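Local structure of phenazine biosynthesis protein, PhzF family (Bacillus anthracis, 3EDN) at residues R214-A219 against T223-V228; I155-T160 against L189-N194; T231-M236 against G266-Y271; D173-M178 against G259-K264; A238-Y243 against M252-E257. The protein is of unproven activity but belongs to the PhzF family, whose diaminopimelate epimerase-like fold suggests an isomerase-type enzyme related to phenazine biosynthesis. All coordinates share one frame; numbering follows the deposited sequence.

Interaction 1: residues R214-A219 against T223-V228; sequences RHFSSA and TIEDPV. With SO4 (sulfate ion), chain G.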
# COMPACT_ATOMS: atom_id res chain seq x y z
N ARG A 214 15.24 -32.76 2.94
CA ARG A 214 14.60 -32.19 4.12
C ARG A 214 15.19 -30.80 4.27
O ARG A 214 16.35 -30.57 3.90
CB ARG A 214 14.94 -32.99 5.40
CG ARG A 214 13.92 -34.02 5.85
CD ARG A 214 14.19 -34.48 7.27
NE ARG A 214 13.26 -33.96 8.29
CZ ARG A 214 13.12 -34.54 9.47
NH1 ARG A 214 13.83 -35.63 9.74
NH2 ARG A 214 12.26 -34.07 10.38
N HIS A 215 14.42 -29.85 4.80
CA HIS A 215 14.89 -28.48 4.87
C HIS A 215 14.93 -27.95 6.29
O HIS A 215 13.88 -27.77 6.93
CB HIS A 215 14.02 -27.56 3.99
CG HIS A 215 14.63 -26.22 3.75
ND1 HIS A 215 15.59 -26.01 2.79
CD2 HIS A 215 14.45 -25.03 4.38
CE1 HIS A 215 15.96 -24.74 2.80
NE2 HIS A 215 15.28 -24.12 3.76
N PHE A 216 16.14 -27.66 6.77
CA PHE A 216 16.30 -27.10 8.10
C PHE A 216 16.68 -25.61 8.04
O PHE A 216 17.66 -25.24 7.40
CB PHE A 216 17.35 -27.90 8.89
CG PHE A 216 16.99 -29.35 9.06
CD1 PHE A 216 15.70 -29.72 9.39
CD2 PHE A 216 17.95 -30.34 8.88
CE1 PHE A 216 15.37 -31.07 9.56
CE2 PHE A 216 17.65 -31.69 9.06
CZ PHE A 216 16.36 -32.07 9.38
N SER A 217 15.89 -24.78 8.71
CA SER A 217 16.00 -23.33 8.59
C SER A 217 17.31 -22.83 9.16
O SER A 217 17.95 -23.50 9.98
CB SER A 217 14.84 -22.66 9.32
OG SER A 217 13.60 -23.20 8.92
N SER A 218 17.72 -21.64 8.74
CA SER A 218 18.95 -21.07 9.26
C SER A 218 18.74 -20.75 10.74
O SER A 218 17.62 -20.75 11.25
CB SER A 218 19.34 -19.81 8.49
OG SER A 218 18.61 -18.70 8.97
N ALA A 219 19.84 -20.47 11.43
CA ALA A 219 19.76 -20.08 12.83
C ALA A 219 18.97 -18.78 12.98
O ALA A 219 18.38 -18.53 14.03
CB ALA A 219 21.15 -19.92 13.40
N THR A 223 12.18 -20.39 12.75
CA THR A 223 11.60 -21.70 12.49
C THR A 223 12.64 -22.81 12.47
O THR A 223 13.85 -22.55 12.45
CB THR A 223 10.88 -21.72 11.13
OG1 THR A 223 11.82 -21.44 10.08
CG2 THR A 223 9.75 -20.69 11.10
N ILE A 224 12.16 -24.06 12.47
CA ILE A 224 13.04 -25.22 12.51
C ILE A 224 13.10 -25.97 11.18
O ILE A 224 14.18 -26.37 10.74
CB ILE A 224 12.60 -26.22 13.58
CG1 ILE A 224 12.51 -25.53 14.95
CG2 ILE A 224 13.56 -27.39 13.65
CD1 ILE A 224 11.65 -26.29 15.94
N GLU A 225 11.94 -26.17 10.55
CA GLU A 225 11.86 -26.98 9.33
C GLU A 225 10.73 -26.54 8.39
O GLU A 225 9.61 -26.33 8.82
CB GLU A 225 11.70 -28.46 9.71
CG GLU A 225 11.37 -29.38 8.54
CD GLU A 225 11.55 -30.85 8.86
OE1 GLU A 225 11.61 -31.24 10.06
OE2 GLU A 225 11.64 -31.63 7.89
N ASP A 226 11.04 -26.43 7.10
CA ASP A 226 10.11 -25.98 6.04
C ASP A 226 9.53 -27.22 5.33
O ASP A 226 10.26 -28.18 5.06
CB ASP A 226 10.91 -25.13 5.05
CG ASP A 226 10.05 -24.21 4.19
OD1 ASP A 226 10.11 -24.36 2.96
OD2 ASP A 226 9.36 -23.31 4.73
N PRO A 227 8.23 -27.24 5.04
CA PRO A 227 7.59 -28.44 4.45
C PRO A 227 8.02 -28.85 3.01
O PRO A 227 8.29 -30.03 2.75
CB PRO A 227 6.09 -28.11 4.51
CG PRO A 227 6.03 -26.63 4.61
CD PRO A 227 7.25 -26.16 5.32
N VAL A 228 8.02 -27.90 2.09
CA VAL A 228 8.39 -28.15 0.70
C VAL A 228 8.93 -26.85 0.12
O VAL A 228 8.20 -25.86 0.02
CB VAL A 228 7.19 -28.55 -0.20
CG1 VAL A 228 7.72 -29.22 -1.47
CG2 VAL A 228 6.15 -29.36 0.57
S SO4 G . 8.75 -24.95 12.74
O1 SO4 G . 9.67 -23.91 13.19
O2 SO4 G . 7.49 -24.33 12.33
O3 SO4 G . 9.33 -25.65 11.60
O4 SO4 G . 8.50 -25.90 13.82
O HOH W 1 11.65 -30.55 5.34
O HOH W 2 15.88 -21.43 13.16

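Interaction 2: residues I155-T160 against L189-N194; sequences IVYGST and LKEIPN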
# COMPACT_ATOMS: atom_id res chain seq x y z
N ILE A 155 29.49 -32.24 -0.24
CA ILE A 155 28.72 -31.27 0.52
C ILE A 155 29.06 -29.91 -0.06
O ILE A 155 30.24 -29.55 -0.18
CB ILE A 155 29.06 -31.32 2.02
CG1 ILE A 155 28.85 -32.74 2.57
CG2 ILE A 155 28.23 -30.30 2.79
CD1 ILE A 155 29.49 -32.96 3.97
N VAL A 156 28.03 -29.16 -0.46
CA VAL A 156 28.26 -27.85 -1.07
C VAL A 156 27.21 -26.86 -0.61
O VAL A 156 26.10 -27.23 -0.24
CB VAL A 156 28.20 -27.91 -2.62
CG1 VAL A 156 29.28 -28.83 -3.16
CG2 VAL A 156 26.81 -28.32 -3.12
N TYR A 157 27.59 -25.59 -0.60
CA TYR A 157 26.64 -24.48 -0.53
C TYR A 157 26.12 -24.31 -1.94
O TYR A 157 26.91 -24.34 -2.89
CB TYR A 157 27.35 -23.18 -0.15
CG TYR A 157 27.93 -23.13 1.25
CD1 TYR A 157 27.12 -22.79 2.34
CD2 TYR A 157 29.28 -23.38 1.48
CE1 TYR A 157 27.64 -22.73 3.64
CE2 TYR A 157 29.81 -23.31 2.77
CZ TYR A 157 28.98 -22.99 3.84
OH TYR A 157 29.49 -22.91 5.11
N GLY A 158 24.82 -24.11 -2.09
CA GLY A 158 24.23 -23.87 -3.40
C GLY A 158 23.13 -22.81 -3.34
O GLY A 158 22.47 -22.65 -2.32
N SER A 159 22.97 -22.05 -4.42
CA SER A 159 21.94 -21.03 -4.49
C SER A 159 21.38 -20.92 -5.89
O SER A 159 22.14 -20.86 -6.87
CB SER A 159 22.53 -19.66 -4.16
OG SER A 159 21.59 -18.65 -4.50
N THR A 160 20.05 -20.88 -5.98
CA THR A 160 19.36 -20.39 -7.18
C THR A 160 18.50 -19.17 -6.80
O THR A 160 17.46 -18.90 -7.41
CB THR A 160 18.49 -21.48 -7.84
OG1 THR A 160 17.60 -22.03 -6.85
CG2 THR A 160 19.37 -22.58 -8.46
N LEU A 189 28.98 -23.55 9.70
CA LEU A 189 28.96 -23.01 8.34
C LEU A 189 29.73 -21.71 8.21
O LEU A 189 29.14 -20.66 7.98
CB LEU A 189 27.51 -22.78 7.88
CG LEU A 189 26.56 -23.98 7.99
CD1 LEU A 189 25.13 -23.59 7.64
CD2 LEU A 189 27.04 -25.14 7.12
N LYS A 190 31.06 -21.78 8.33
CA LYS A 190 31.90 -20.58 8.38
C LYS A 190 31.72 -19.65 7.18
O LYS A 190 31.63 -18.43 7.33
CB LYS A 190 33.38 -20.97 8.49
CG LYS A 190 33.69 -21.97 9.58
CD LYS A 190 33.33 -21.43 10.94
CE LYS A 190 33.93 -22.30 12.03
NZ LYS A 190 33.66 -21.75 13.38
N GLU A 191 31.67 -20.24 5.99
CA GLU A 191 31.64 -19.47 4.76
C GLU A 191 30.33 -18.70 4.60
O GLU A 191 30.34 -17.54 4.17
CB GLU A 191 31.87 -20.39 3.55
CG GLU A 191 31.83 -19.69 2.20
CD GLU A 191 33.02 -18.78 1.96
OE1 GLU A 191 33.98 -18.81 2.76
OE2 GLU A 191 32.99 -18.03 0.96
N ILE A 192 29.22 -19.34 4.94
CA ILE A 192 27.89 -18.73 4.85
C ILE A 192 27.08 -19.06 6.09
O ILE A 192 26.25 -19.97 6.09
CB ILE A 192 27.11 -19.18 3.59
CG1 ILE A 192 28.03 -19.24 2.36
CG2 ILE A 192 25.91 -18.27 3.35
CD1 ILE A 192 27.29 -19.48 1.03
N PRO A 193 27.35 -18.34 7.19
CA PRO A 193 26.81 -18.69 8.50
C PRO A 193 25.29 -18.68 8.57
O PRO A 193 24.73 -19.35 9.44
CB PRO A 193 27.40 -17.61 9.42
CG PRO A 193 28.51 -17.00 8.67
CD PRO A 193 28.20 -17.13 7.22
N ASN A 194 24.63 -17.94 7.69
CA ASN A 194 23.17 -17.84 7.73
C ASN A 194 22.47 -18.73 6.71
O ASN A 194 21.28 -18.57 6.48
CB ASN A 194 22.71 -16.38 7.56
CG ASN A 194 22.86 -15.88 6.13
OD1 ASN A 194 23.79 -16.26 5.41
ND2 ASN A 194 21.93 -15.01 5.72

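Interaction 3: residues T231-M236 against G266-Y271; sequences TASGVM and GRVTVY. With SO4 (sulfate ion), chain C.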
# COMPACT_ATOMS: atom_id res chain seq x y z
N THR A 231 12.90 -22.97 -3.60
CA THR A 231 14.26 -22.46 -3.80
C THR A 231 15.30 -23.60 -3.71
O THR A 231 16.13 -23.80 -4.62
CB THR A 231 14.61 -21.35 -2.77
OG1 THR A 231 14.31 -21.79 -1.44
CG2 THR A 231 13.85 -20.09 -3.09
N ALA A 232 15.25 -24.35 -2.61
CA ALA A 232 16.22 -25.43 -2.40
C ALA A 232 16.07 -26.53 -3.44
O ALA A 232 17.04 -27.16 -3.83
CB ALA A 232 16.10 -26.00 -0.97
N SER A 233 14.85 -26.74 -3.90
CA SER A 233 14.59 -27.76 -4.91
C SER A 233 15.33 -27.42 -6.19
O SER A 233 15.89 -28.31 -6.84
CB SER A 233 13.10 -27.84 -5.21
OG SER A 233 12.40 -28.24 -4.06
N GLY A 234 15.31 -26.14 -6.56
CA GLY A 234 16.04 -25.70 -7.74
C GLY A 234 17.53 -25.99 -7.60
O GLY A 234 18.19 -26.46 -8.56
N VAL A 235 18.08 -25.70 -6.42
CA VAL A 235 19.48 -26.04 -6.14
C VAL A 235 19.72 -27.54 -6.27
O VAL A 235 20.71 -27.95 -6.87
CB VAL A 235 19.92 -25.53 -4.76
CG1 VAL A 235 21.36 -25.96 -4.44
CG2 VAL A 235 19.79 -24.01 -4.73
N MSE A 236 18.79 -28.36 -5.77
CA MSE A 236 18.95 -29.81 -5.86
C MSE A 236 18.99 -30.26 -7.31
O MSE A 236 19.74 -31.17 -7.65
CB MSE A 236 17.81 -30.54 -5.14
CG MSE A 236 17.86 -30.41 -3.65
SE MSE A 236 16.20 -31.02 -2.82
CE MSE A 236 16.37 -32.91 -3.27
N GLY A 266 5.33 -33.33 -0.46
CA GLY A 266 5.56 -32.28 -1.43
C GLY A 266 6.41 -32.78 -2.57
O GLY A 266 7.28 -33.65 -2.39
N ARG A 267 6.14 -32.24 -3.75
CA ARG A 267 6.95 -32.54 -4.93
C ARG A 267 7.18 -31.26 -5.72
O ARG A 267 6.28 -30.43 -5.87
CB ARG A 267 6.28 -33.61 -5.80
CG ARG A 267 6.34 -35.01 -5.20
CD ARG A 267 5.96 -36.09 -6.20
NE ARG A 267 4.56 -35.99 -6.64
CZ ARG A 267 3.53 -36.56 -6.02
NH1 ARG A 267 3.73 -37.28 -4.92
NH2 ARG A 267 2.30 -36.41 -6.50
N VAL A 268 8.40 -31.09 -6.18
CA VAL A 268 8.76 -29.98 -7.04
C VAL A 268 9.41 -30.54 -8.30
O VAL A 268 10.31 -31.38 -8.22
CB VAL A 268 9.72 -29.01 -6.37
CG1 VAL A 268 9.96 -27.80 -7.28
CG2 VAL A 268 9.16 -28.58 -5.04
N THR A 269 8.91 -30.11 -9.46
CA THR A 269 9.57 -30.47 -10.72
C THR A 269 10.64 -29.44 -11.06
O THR A 269 10.40 -28.24 -11.01
CB THR A 269 8.53 -30.60 -11.84
OG1 THR A 269 7.58 -31.62 -11.47
CG2 THR A 269 9.19 -30.99 -13.17
N VAL A 270 11.84 -29.93 -11.37
CA VAL A 270 12.97 -29.05 -11.68
C VAL A 270 13.43 -29.29 -13.10
O VAL A 270 13.70 -30.44 -13.47
CB VAL A 270 14.13 -29.21 -10.69
CG1 VAL A 270 15.21 -28.13 -10.96
CG2 VAL A 270 13.61 -29.15 -9.24
N TYR A 271 13.50 -28.22 -13.89
CA TYR A 271 13.96 -28.30 -15.28
C TYR A 271 15.35 -27.68 -15.37
O TYR A 271 15.58 -26.55 -14.91
CB TYR A 271 13.02 -27.53 -16.20
CG TYR A 271 11.57 -27.92 -16.05
CD1 TYR A 271 10.97 -28.78 -16.96
CD2 TYR A 271 10.81 -27.45 -14.98
CE1 TYR A 271 9.63 -29.16 -16.81
CE2 TYR A 271 9.50 -27.81 -14.83
CZ TYR A 271 8.92 -28.65 -15.74
OH TYR A 271 7.59 -29.01 -15.57
S SO4 C . 9.64 -21.37 -1.49
O1 SO4 C . 8.72 -20.24 -1.62
O2 SO4 C . 9.00 -22.68 -1.57
O3 SO4 C . 10.70 -21.23 -2.45
O4 SO4 C . 10.28 -21.23 -0.18

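Interaction 4: residues D173-M178 against G259-K264; sequences DVCERM and GQEIHK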
# COMPACT_ATOMS: atom_id res chain seq x y z
N ASP A 173 16.39 -43.88 5.96
CA ASP A 173 16.51 -44.21 7.37
C ASP A 173 17.33 -43.15 8.10
O ASP A 173 17.00 -42.78 9.23
CB ASP A 173 17.13 -45.60 7.57
CG ASP A 173 16.15 -46.72 7.26
OD1 ASP A 173 14.96 -46.41 7.11
OD2 ASP A 173 16.57 -47.89 7.17
N VAL A 174 18.37 -42.64 7.45
CA VAL A 174 19.15 -41.54 8.02
C VAL A 174 18.31 -40.28 8.12
O VAL A 174 18.29 -39.61 9.15
CB VAL A 174 20.43 -41.26 7.19
CG1 VAL A 174 21.09 -39.98 7.65
CG2 VAL A 174 21.40 -42.44 7.25
N CYS A 175 17.57 -39.96 7.06
CA CYS A 175 16.75 -38.76 7.08
C CYS A 175 15.75 -38.78 8.23
O CYS A 175 15.50 -37.75 8.84
CB CYS A 175 16.03 -38.58 5.76
SG CYS A 175 17.12 -38.13 4.41
N GLU A 176 15.19 -39.97 8.50
CA GLU A 176 14.16 -40.14 9.54
C GLU A 176 14.69 -39.84 10.94
O GLU A 176 13.94 -39.42 11.83
CB GLU A 176 13.56 -41.56 9.48
CG GLU A 176 12.72 -41.83 8.22
CD GLU A 176 12.25 -43.27 8.07
OE1 GLU A 176 12.33 -44.06 9.04
OE2 GLU A 176 11.80 -43.63 6.96
N ARG A 177 15.99 -40.05 11.15
CA ARG A 177 16.63 -39.81 12.44
C ARG A 177 17.05 -38.37 12.69
O ARG A 177 17.41 -38.00 13.81
CB ARG A 177 17.87 -40.70 12.57
CG ARG A 177 17.58 -42.18 12.73
CD ARG A 177 18.85 -43.01 12.45
NE ARG A 177 20.00 -42.42 13.14
CZ ARG A 177 21.22 -42.35 12.61
NH1 ARG A 177 21.46 -42.83 11.40
NH2 ARG A 177 22.19 -41.78 13.29
N MSE A 178 17.05 -37.55 11.65
CA MSE A 178 17.56 -36.19 11.82
C MSE A 178 16.80 -35.36 12.83
O MSE A 178 15.58 -35.47 12.95
CB MSE A 178 17.55 -35.45 10.50
CG MSE A 178 18.54 -36.01 9.58
SE MSE A 178 18.20 -35.27 7.83
CE MSE A 178 19.85 -35.74 7.19
N GLY A 259 9.13 -33.41 2.81
CA GLY A 259 8.06 -33.27 3.80
C GLY A 259 7.51 -34.55 4.41
O GLY A 259 6.70 -34.49 5.31
N GLN A 260 7.93 -35.71 3.90
CA GLN A 260 7.35 -36.97 4.35
C GLN A 260 7.61 -37.20 5.85
O GLN A 260 6.74 -37.71 6.59
CB GLN A 260 7.87 -38.14 3.50
CG GLN A 260 7.45 -38.08 2.01
CD GLN A 260 8.12 -36.98 1.21
OE1 GLN A 260 9.22 -36.56 1.51
NE2 GLN A 260 7.42 -36.48 0.17
N GLU A 261 8.78 -36.78 6.32
CA GLU A 261 9.16 -36.97 7.72
C GLU A 261 8.32 -36.13 8.67
O GLU A 261 8.27 -36.39 9.88
CB GLU A 261 10.65 -36.65 7.92
CG GLU A 261 11.60 -37.60 7.19
CD GLU A 261 12.00 -37.11 5.81
OE1 GLU A 261 11.15 -36.58 5.07
OE2 GLU A 261 13.19 -37.24 5.45
N ILE A 262 7.68 -35.09 8.13
CA ILE A 262 6.74 -34.30 8.93
C ILE A 262 5.31 -34.45 8.41
O ILE A 262 4.50 -33.53 8.55
CB ILE A 262 7.15 -32.81 9.07
CG1 ILE A 262 7.31 -32.15 7.71
CG2 ILE A 262 8.44 -32.68 9.85
CD1 ILE A 262 7.67 -30.70 7.82
N HIS A 263 5.04 -35.61 7.82
CA HIS A 263 3.66 -36.04 7.52
C HIS A 263 3.03 -35.32 6.35
O HIS A 263 1.80 -35.22 6.24
CB HIS A 263 2.80 -35.94 8.78
CG HIS A 263 3.50 -36.47 9.98
ND1 HIS A 263 3.89 -35.67 11.03
CD2 HIS A 263 3.96 -37.71 10.26
CE1 HIS A 263 4.54 -36.41 11.93
NE2 HIS A 263 4.59 -37.65 11.48
N LYS A 264 3.89 -34.80 5.47
CA LYS A 264 3.44 -34.11 4.27
C LYS A 264 3.88 -34.91 3.06
O LYS A 264 4.42 -36.01 3.18
CB LYS A 264 4.04 -32.71 4.22
CG LYS A 264 3.80 -31.86 5.46
CD LYS A 264 2.50 -31.13 5.36
CE LYS A 264 2.64 -29.69 5.90
NZ LYS A 264 1.49 -28.84 5.46

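Interaction 5: residues A238-Y243 against M252-E257; sequences AYYATY and MELIVE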
# COMPACT_ATOMS: atom_id res chain seq x y z
N ALA A 238 20.02 -28.47 -9.95
CA ALA A 238 21.33 -28.07 -10.47
C ALA A 238 22.41 -29.01 -9.97
O ALA A 238 23.33 -29.35 -10.70
CB ALA A 238 21.65 -26.65 -10.08
N TYR A 239 22.32 -29.37 -8.70
CA TYR A 239 23.26 -30.28 -8.08
C TYR A 239 23.21 -31.63 -8.79
O TYR A 239 24.25 -32.21 -9.14
CB TYR A 239 22.92 -30.43 -6.59
CG TYR A 239 23.86 -31.31 -5.82
CD1 TYR A 239 24.91 -30.77 -5.08
CD2 TYR A 239 23.70 -32.69 -5.81
CE1 TYR A 239 25.76 -31.58 -4.36
CE2 TYR A 239 24.55 -33.51 -5.09
CZ TYR A 239 25.59 -32.96 -4.39
OH TYR A 239 26.40 -33.79 -3.67
N TYR A 240 22.01 -32.15 -9.03
CA TYR A 240 21.83 -33.43 -9.70
C TYR A 240 22.48 -33.42 -11.07
O TYR A 240 23.20 -34.36 -11.43
CB TYR A 240 20.33 -33.70 -9.83
CG TYR A 240 19.91 -35.08 -10.29
CD1 TYR A 240 19.89 -36.14 -9.41
CD2 TYR A 240 19.50 -35.29 -11.60
CE1 TYR A 240 19.48 -37.40 -9.81
CE2 TYR A 240 19.09 -36.54 -12.02
CZ TYR A 240 19.08 -37.59 -11.12
OH TYR A 240 18.67 -38.84 -11.52
N ALA A 241 22.23 -32.36 -11.82
CA ALA A 241 22.77 -32.21 -13.17
C ALA A 241 24.29 -32.02 -13.17
O ALA A 241 24.92 -32.26 -14.19
CB ALA A 241 22.08 -31.05 -13.90
N THR A 242 24.85 -31.58 -12.05
CA THR A 242 26.28 -31.25 -11.96
C THR A 242 27.11 -32.40 -11.36
O THR A 242 28.26 -32.60 -11.77
CB THR A 242 26.50 -29.94 -11.16
OG1 THR A 242 25.71 -28.88 -11.73
CG2 THR A 242 27.98 -29.51 -11.19
N TYR A 243 26.53 -33.15 -10.43
CA TYR A 243 27.26 -34.19 -9.69
C TYR A 243 26.73 -35.61 -9.85
O TYR A 243 27.46 -36.58 -9.60
CB TYR A 243 27.27 -33.87 -8.19
CG TYR A 243 27.90 -32.55 -7.82
CD1 TYR A 243 29.28 -32.38 -7.84
CD2 TYR A 243 27.12 -31.47 -7.46
CE1 TYR A 243 29.86 -31.17 -7.50
CE2 TYR A 243 27.68 -30.25 -7.12
CZ TYR A 243 29.05 -30.11 -7.15
OH TYR A 243 29.60 -28.88 -6.82
N MSE A 252 16.87 -31.48 -19.27
CA MSE A 252 16.48 -32.64 -18.50
C MSE A 252 15.55 -32.15 -17.40
O MSE A 252 15.51 -30.97 -17.09
CB MSE A 252 17.72 -33.30 -17.91
CG MSE A 252 18.46 -32.39 -16.99
SE MSE A 252 17.89 -32.70 -15.18
CE MSE A 252 19.36 -33.89 -14.78
N GLU A 253 14.76 -33.06 -16.85
CA GLU A 253 13.95 -32.68 -15.71
C GLU A 253 13.96 -33.78 -14.67
O GLU A 253 14.22 -34.95 -14.99
CB GLU A 253 12.53 -32.31 -16.11
CG GLU A 253 11.56 -33.45 -16.29
CD GLU A 253 10.23 -32.95 -16.84
OE1 GLU A 253 9.21 -33.00 -16.12
OE2 GLU A 253 10.22 -32.44 -17.99
N LEU A 254 13.72 -33.40 -13.43
CA LEU A 254 13.59 -34.38 -12.37
C LEU A 254 12.56 -33.88 -11.38
O LEU A 254 12.23 -32.70 -11.36
CB LEU A 254 14.93 -34.58 -11.67
CG LEU A 254 15.47 -33.42 -10.82
CD1 LEU A 254 16.28 -33.96 -9.64
CD2 LEU A 254 16.26 -32.42 -11.64
N ILE A 255 12.06 -34.79 -10.56
CA ILE A 255 11.13 -34.42 -9.50
C ILE A 255 11.86 -34.68 -8.20
O ILE A 255 12.50 -35.73 -8.04
CB ILE A 255 9.80 -35.20 -9.54
CG1 ILE A 255 9.11 -35.01 -10.90
CG2 ILE A 255 8.86 -34.70 -8.46
CD1 ILE A 255 7.84 -35.85 -11.10
N VAL A 256 11.78 -33.72 -7.29
CA VAL A 256 12.28 -33.89 -5.95
C VAL A 256 11.11 -33.91 -4.98
O VAL A 256 10.05 -33.34 -5.27
CB VAL A 256 13.31 -32.79 -5.56
CG1 VAL A 256 14.43 -32.74 -6.60
CG2 VAL A 256 12.67 -31.43 -5.46
N GLU A 257 11.28 -34.60 -3.86
CA GLU A 257 10.22 -34.69 -2.86
C GLU A 257 10.71 -34.19 -1.51
O GLU A 257 11.91 -34.23 -1.22
CB GLU A 257 9.71 -36.13 -2.71
CG GLU A 257 10.76 -37.04 -2.05
CD GLU A 257 10.34 -38.48 -1.82
OE1 GLU A 257 9.49 -39.01 -2.57
OE2 GLU A 257 10.93 -39.10 -0.90

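Interaction 1: residues R214-A219 against T223-V228
R214 reaches over its own beta hairpin and holds E225 in a side-on, two-nitrogen salt bridge, one N-H to each carboxylate oxygen. NE donates to OE2 of E225 at 2.9 Å and 173°, in the guanidinium plane, while NH2 meets the syn lone pair of OE1. The long arginine suits this reach, and its remaining nitrogen, NH1, bonds to the carbonyl of C175. E225 answers with an extended chain, CG anti to the backbone N (chi1 171°). F216 lies close: its CZ stands 3.7 Å above the plane of the R214 guanidinium, and its ring edge faces OE1 of E225. Two backbone bonds join the hairpin arms, D226 N to H215 O and S217 N to I224 O. Small hydroxyl residues close the turn end, S217 OG and T223 OG1 lying 2.8 Å apart in a hydrogen bond. A sulfate, probably from the crystallisation liquor, takes the N-H groups of I224 and E225. One water joins H215 N, E225 OE2 and D226 O, 2.8 Å from that last oxygen.

Interaction 2: residues I155-T160 against L189-N194
Y157 holds CG beside its backbone N (chi1 -67°), with the ring plane nearly perpendicular to that of CA, CB and CG (chi2 -83°), and this carries a face toward loop 189-194. I192, with CG1 also beside its own N, slides its chain over that face in the reverse direction. CG1 of I192 sits 3.8 Å from the centroid of the Y157 ring, 19° off the normal, a CH-pi contact, while the terminal CD1 of I192 reaches the ring's CD1 at 3.6 Å. A branched aliphatic suits the place, since CB, CG1 and CD1 can all lie along a flat ring. The tyrosine's far end enters the loop: OH is 3.4 Å from L189 CB, which lies near the ring plane. E191 touches chiefly through CB, 3.7 Å from Y157 CE2, and its carboxylate leads away. V165 of the adjoining strand 163-168 touches Y157 and L189. This is apolar packing of the connection between helix 185-188 and strand 196-201 onto strand 156-159, within a diaminopimelate epimerase-like fold.

Interaction 3: residues T231-M236 against G266-Y271
S233 leaves helix 230-244 pointing at strand 266-273, and V268 receives it. Its CB lies 3.8 Å from both CB and CG1 of V268, so the first carbon of the serine already packs against the valine's branch point. Beyond CB the hydroxyl is anti to the carbonyl carbon (chi1 -63°), which lays OG beside the helix backbone. There OG of S233 meets CG2 of V268 at 3.4 Å while giving its polar side to the carbonyl of T229, a hydrogen bond that satisfies a buried hydroxyl. A short side chain fits because the two axes come within 8.1 Å of each other. Two residues further along the strand, V270 meets the helix backbone: its CG2 touches the carbonyl oxygen of S233 at 3.4 Å, and its CG1 reaches CA of G234 at 4.1 Å. Glycine brings the bare helix backbone up to the valine methyl, and beta-branched residues fit the extended strand. At the start of this helix T231 N donates to a sulfate oxygen, O3, at 3.0 Å, and the same ion is held by G230 N and H75 ND1. Its place at a helix N terminus is consistent with an anion-binding pocket. The helix crosses the strand at -45°, with V256 of strand 251-258 against S233, while I285 and I283 of strand 282-298 touch V268 and V270 respectively.

Interaction 4: residues D173-M178 against G259-K264
A Schellman motif shapes the turn between strands 251-258 and 266-273, and from it E261 leans toward helix 172-177. The carbonyl of G259 takes two N-H groups from opposite faces of its plane, K264 N at 2.8 Å and I262 N at 3.0 Å, while H263 N bonds to the oxygen of Q260. H263 holds the left-handed backbone conformation (phi 75°) that such a motif needs, and G259, also with positive phi, suits a turn that a side chain would jam. The contact with the helix is small. E261 bends at chi2 (93°), which swings its carboxylate round to the helix, and OE2 stops 3.2 Å from CB of C175. This is van der Waals contact with the carbon, and the thiol is farther, SG being 4.2 Å from OE2. A compact cysteine lets the acid lie close to the helix. The other oxygen, OE1, has a weak hydrogen bond to NE2 of H212. E176 passes alongside, its CG 4.5 Å from CG of E261, but its OE2 turns to the hydroxyl of Y205, with which it forms a hydrogen bond. Strand 211-216 lies beneath both parts: H212 touches C175, R214 touches E261, and M178 at the helix end packs on R214 and F216.

Interaction 5: residues A238-Y243 against M252-E257
Y240 offers its ring to strand 251-258 with two partners set at right angles to each other, L254 over a face and M252, a selenomethionine, at the edge. CG of the tyrosine is anti to the backbone N (chi1 -170°), which sends the ring off the helix toward the strand. L254 runs in the reverse direction alongside it, so that CD1 comes 4.1 Å from the centroid of the Y240 ring and 22° off its normal, a CH-pi contact placed toward the CG side, CD1 being 3.9 Å from CG. The selenomethionine crosses aslant: its CE methyl lies in the ring plane, 3.5 Å from CD2 of Y240. The same methyl meets CB of A241 at 4.0 Å, and a small alanine suits so close a place on the helix. Two conformers of M252 were modelled, so both contacts of CE are described for one and are less certain. In this diaminopimelate epimerase-like fold, helix 230-244 packs inside a curved sheet, and here its second half crosses strand 251-258 at 124°, the axes 9.7 Å apart. M211 of strand 211-216 touches both Y240 and L254, continuing the apolar layer. Near its end the helix has a wider pi-type turn at 240-243. The carbonyl of Y239 accepts from both T242 N and Y243 N, and T242 OG1 donates to A238 O at 2.6 Å.

In the fold
From the N terminus, interaction 2 opens first and closes a 28-residue loop, inside which residues 173-178 begin interaction 4. The two therefore cross, since interaction 4 closes at 259-264. Interaction 1 is a local hairpin nested within interaction 4, as is interaction 5. Interaction 3 opens inside interaction 4 but closes beyond it, so these also cross, and it encloses interaction 5. Interactions 3 and 5 share helix 230-244 and pack it on strands 266-273 and 251-258, which are neighbours. T160 and V156 of interaction 2 touch the same helix. V228 of interaction 1 packs on 266-271, linking the hairpin to these strands.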